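Local coordinates for protein tungsten-containing formylmethanofuran dehydrogenase 2 subunit C (Methanothermobacter wolfeii, PDB 5T5I) that forms one subunit of the tungsten-containing formylmethanofuran dehydrogenase complex, an enzyme that probably interconverts carbon dioxide and formylmethanofuran in methanogenesis, at residues C[113-118]-C[132-137]. Numbering follows the deposited sequence.
Sequences AGSWAG and AGDYVG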
ATOM      1  N   ALA C 113      18.120 -21.217 -34.961  1.00 27.20           N
ATOM      2  CA  ALA C 113      17.575 -22.578 -34.953  1.00 25.95           C
ATOM      3  C   ALA C 113      16.193 -22.581 -34.299  1.00 29.62           C
ATOM      4  O   ALA C 113      15.942 -21.817 -33.370  1.00 28.70           O
ATOM      5  CB  ALA C 113      18.494 -23.520 -34.192  1.00 26.47           C
ATOM      6  N   GLY C 114      15.324 -23.460 -34.774  1.00 26.79           N
ATOM      7  CA  GLY C 114      13.982 -23.620 -34.230  1.00 25.64           C
ATOM      8  C   GLY C 114      13.996 -24.395 -32.932  1.00 27.52           C
ATOM      9  O   GLY C 114      15.069 -24.712 -32.395  1.00 26.08           O
ATOM     10  N   SER C 115      12.801 -24.737 -32.432  1.00 23.18           N
ATOM     11  CA  SER C 115      12.673 -25.494 -31.193  1.00 22.79           C
ATOM     12  C   SER C 115      13.212 -26.917 -31.326  1.00 23.61           C
ATOM     13  O   SER C 115      13.322 -27.447 -32.433  1.00 21.85           O
ATOM     14  CB  SER C 115      11.215 -25.532 -30.730  1.00 25.71           C
ATOM     15  OG  SER C 115      10.757 -24.215 -30.494  1.00 27.94           O
ATOM     16  N   TRP C 116      13.587 -27.513 -30.187  1.00 22.59           N
ATOM     17  CA  TRP C 116      14.099 -28.895 -30.085  1.00 22.08           C
ATOM     18  C   TRP C 116      15.490 -29.098 -30.714  1.00 24.13           C
ATOM     19  O   TRP C 116      15.835 -30.207 -31.119  1.00 24.50           O
ATOM     20  CB  TRP C 116      13.082 -29.922 -30.613  1.00 20.80           C
ATOM     21  CG  TRP C 116      11.851 -29.968 -29.764  1.00 21.20           C
ATOM     22  CD1 TRP C 116      11.762 -30.420 -28.481  1.00 23.63           C
ATOM     23  CD2 TRP C 116      10.553 -29.470 -30.105  1.00 20.76           C
ATOM     24  NE1 TRP C 116      10.495 -30.211 -27.990  1.00 21.95           N
ATOM     25  CE2 TRP C 116       9.726 -29.641 -28.972  1.00 23.69           C
ATOM     26  CE3 TRP C 116      10.002 -28.901 -31.262  1.00 21.69           C
ATOM     27  CZ2 TRP C 116       8.371 -29.270 -28.966  1.00 23.48           C
ATOM     28  CZ3 TRP C 116       8.672 -28.500 -31.240  1.00 22.89           C
ATOM     29  CH2 TRP C 116       7.872 -28.695 -30.110  1.00 23.11           C
ATOM     30  N   ALA C 117      16.329 -28.062 -30.696  1.00 23.56           N
ATOM     31  CA  ALA C 117      17.710 -28.191 -31.159  1.00 22.78           C
ATOM     32  C   ALA C 117      18.415 -29.102 -30.154  1.00 25.56           C
ATOM     33  O   ALA C 117      18.361 -28.848 -28.954  1.00 24.33           O
ATOM     34  CB  ALA C 117      18.391 -26.832 -31.205  1.00 24.20           C
ATOM     35  N   GLY C 118      18.992 -30.196 -30.628  1.00 22.72           N
ATOM     36  CA  GLY C 118      19.653 -31.148 -29.735  1.00 22.66           C
ATOM     37  C   GLY C 118      18.730 -31.922 -28.804  1.00 25.28           C
ATOM     38  O   GLY C 118      19.184 -32.436 -27.782  1.00 23.78           O
ATOM     39  N   ALA C 132      18.133 -19.501 -30.461  1.00 25.62           N
ATOM     40  CA  ALA C 132      17.483 -20.821 -30.503  1.00 24.34           C
ATOM     41  C   ALA C 132      16.060 -20.673 -29.948  1.00 28.10           C
ATOM     42  O   ALA C 132      15.750 -19.667 -29.312  1.00 27.54           O
ATOM     43  CB  ALA C 132      18.271 -21.857 -29.702  1.00 24.69           C
ATOM     44  N   GLY C 133      15.203 -21.639 -30.231  1.00 24.53           N
ATOM     45  CA  GLY C 133      13.816 -21.624 -29.764  1.00 23.98           C
ATOM     46  C   GLY C 133      13.637 -22.225 -28.383  1.00 27.48           C
ATOM     47  O   GLY C 133      14.513 -22.115 -27.517  1.00 27.40           O
ATOM     48  N   ASP C 134      12.481 -22.860 -28.168  1.00 23.36           N
ATOM     49  CA  ASP C 134      12.176 -23.537 -26.913  1.00 22.25           C
ATOM     50  C   ASP C 134      12.809 -24.929 -26.953  1.00 24.25           C
ATOM     51  O   ASP C 134      13.175 -25.412 -28.031  1.00 20.97           O
ATOM     52  CB  ASP C 134      10.647 -23.686 -26.739  1.00 24.71           C
ATOM     53  CG  ASP C 134       9.881 -22.371 -26.787  1.00 28.39           C
ATOM     54  OD1 ASP C 134       9.996 -21.582 -25.825  1.00 27.36           O
ATOM     55  OD2 ASP C 134       9.159 -22.132 -27.788  1.00 27.77           O
ATOM     56  N   TYR C 135      12.926 -25.579 -25.777  1.00 21.63           N
ATOM     57  CA  TYR C 135      13.350 -26.973 -25.662  1.00 21.35           C
ATOM     58  C   TYR C 135      14.746 -27.299 -26.236  1.00 24.34           C
ATOM     59  O   TYR C 135      14.936 -28.365 -26.835  1.00 23.51           O
ATOM     60  CB  TYR C 135      12.281 -27.906 -26.301  1.00 21.71           C
ATOM     61  CG  TYR C 135      10.909 -27.833 -25.657  1.00 23.29           C
ATOM     62  CD1 TYR C 135      10.691 -28.328 -24.377  1.00 25.32           C
ATOM     63  CD2 TYR C 135       9.818 -27.326 -26.350  1.00 22.76           C
ATOM     64  CE1 TYR C 135       9.432 -28.259 -23.779  1.00 25.32           C
ATOM     65  CE2 TYR C 135       8.555 -27.262 -25.767  1.00 22.74           C
ATOM     66  CZ  TYR C 135       8.365 -27.733 -24.484  1.00 26.97           C
ATOM     67  OH  TYR C 135       7.115 -27.673 -23.912  1.00 28.11           O
ATOM     68  N   VAL C 136      15.737 -26.424 -26.005  1.00 20.24           N
ATOM     69  CA  VAL C 136      17.105 -26.723 -26.403  1.00 19.19           C
ATOM     70  C   VAL C 136      17.538 -27.883 -25.491  1.00 24.67           C
ATOM     71  O   VAL C 136      17.392 -27.773 -24.272  1.00 24.07           O
ATOM     72  CB  VAL C 136      18.078 -25.529 -26.214  1.00 21.58           C
ATOM     73  CG1 VAL C 136      19.513 -25.946 -26.522  1.00 21.52           C
ATOM     74  CG2 VAL C 136      17.681 -24.327 -27.072  1.00 20.94           C
ATOM     75  N   GLY C 137      18.033 -28.967 -26.079  1.00 22.57           N
ATOM     76  CA  GLY C 137      18.501 -30.130 -25.329  1.00 23.01           C
ATOM     77  C   GLY C 137      17.474 -30.762 -24.408  1.00 26.03           C
ATOM     78  O   GLY C 137      17.820 -31.200 -23.314  1.00 26.55           O
TER
HETATM   79  O   HOH W   1      15.882 -25.096 -29.785  1.00 24.18           O
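Trp116 and Tyr135 occupy equivalent places in successive coils of a right-handed beta-helix, the GXGXG-repeat domain of this subunit, where residues 113-118 and 132-137 run in parallel as AGSWAG and AGDYVG. The two aromatic side chains lie side by side and point the same way, each with CG anti to the carbonyl carbon (chi1 -66° and -61°). The planes are almost parallel, at 4°, but slid apart, the pyrrole ring of Trp116 and the phenol ring of Tyr135 centred 4.7 Å from each other. Trp116 CD1 meets Tyr135 CB at 3.4 Å, and Tyr97 of the preceding coil continues the row. An alanine in place of Trp116 would probably open a gap between Tyr97 and Tyr135 and leave the phenol ring less firmly held. Between the backbones, Trp116 N hydrogen-bonds Asp134 O (3.0 Å) and Gly137 N hydrogen-bonds Ala117 O (2.9 Å), tying the coils together outside the regular strands. Among the polar side chains, Ser115 OG accepts from Asp134 N at 3.2 Å, while Ser94 of the neighbouring FwdD subunit hydrogen-bonds both Ser115 OG and Asp134 OD2. Tyr135 OH hydrogen-bonds Arg141 NH1. One water molecule bridges the coils, donating to Gly114 O (2.8 Å) and to Asp134 O (3.2 Å) and accepting from Ala117 N at 3.1 Å.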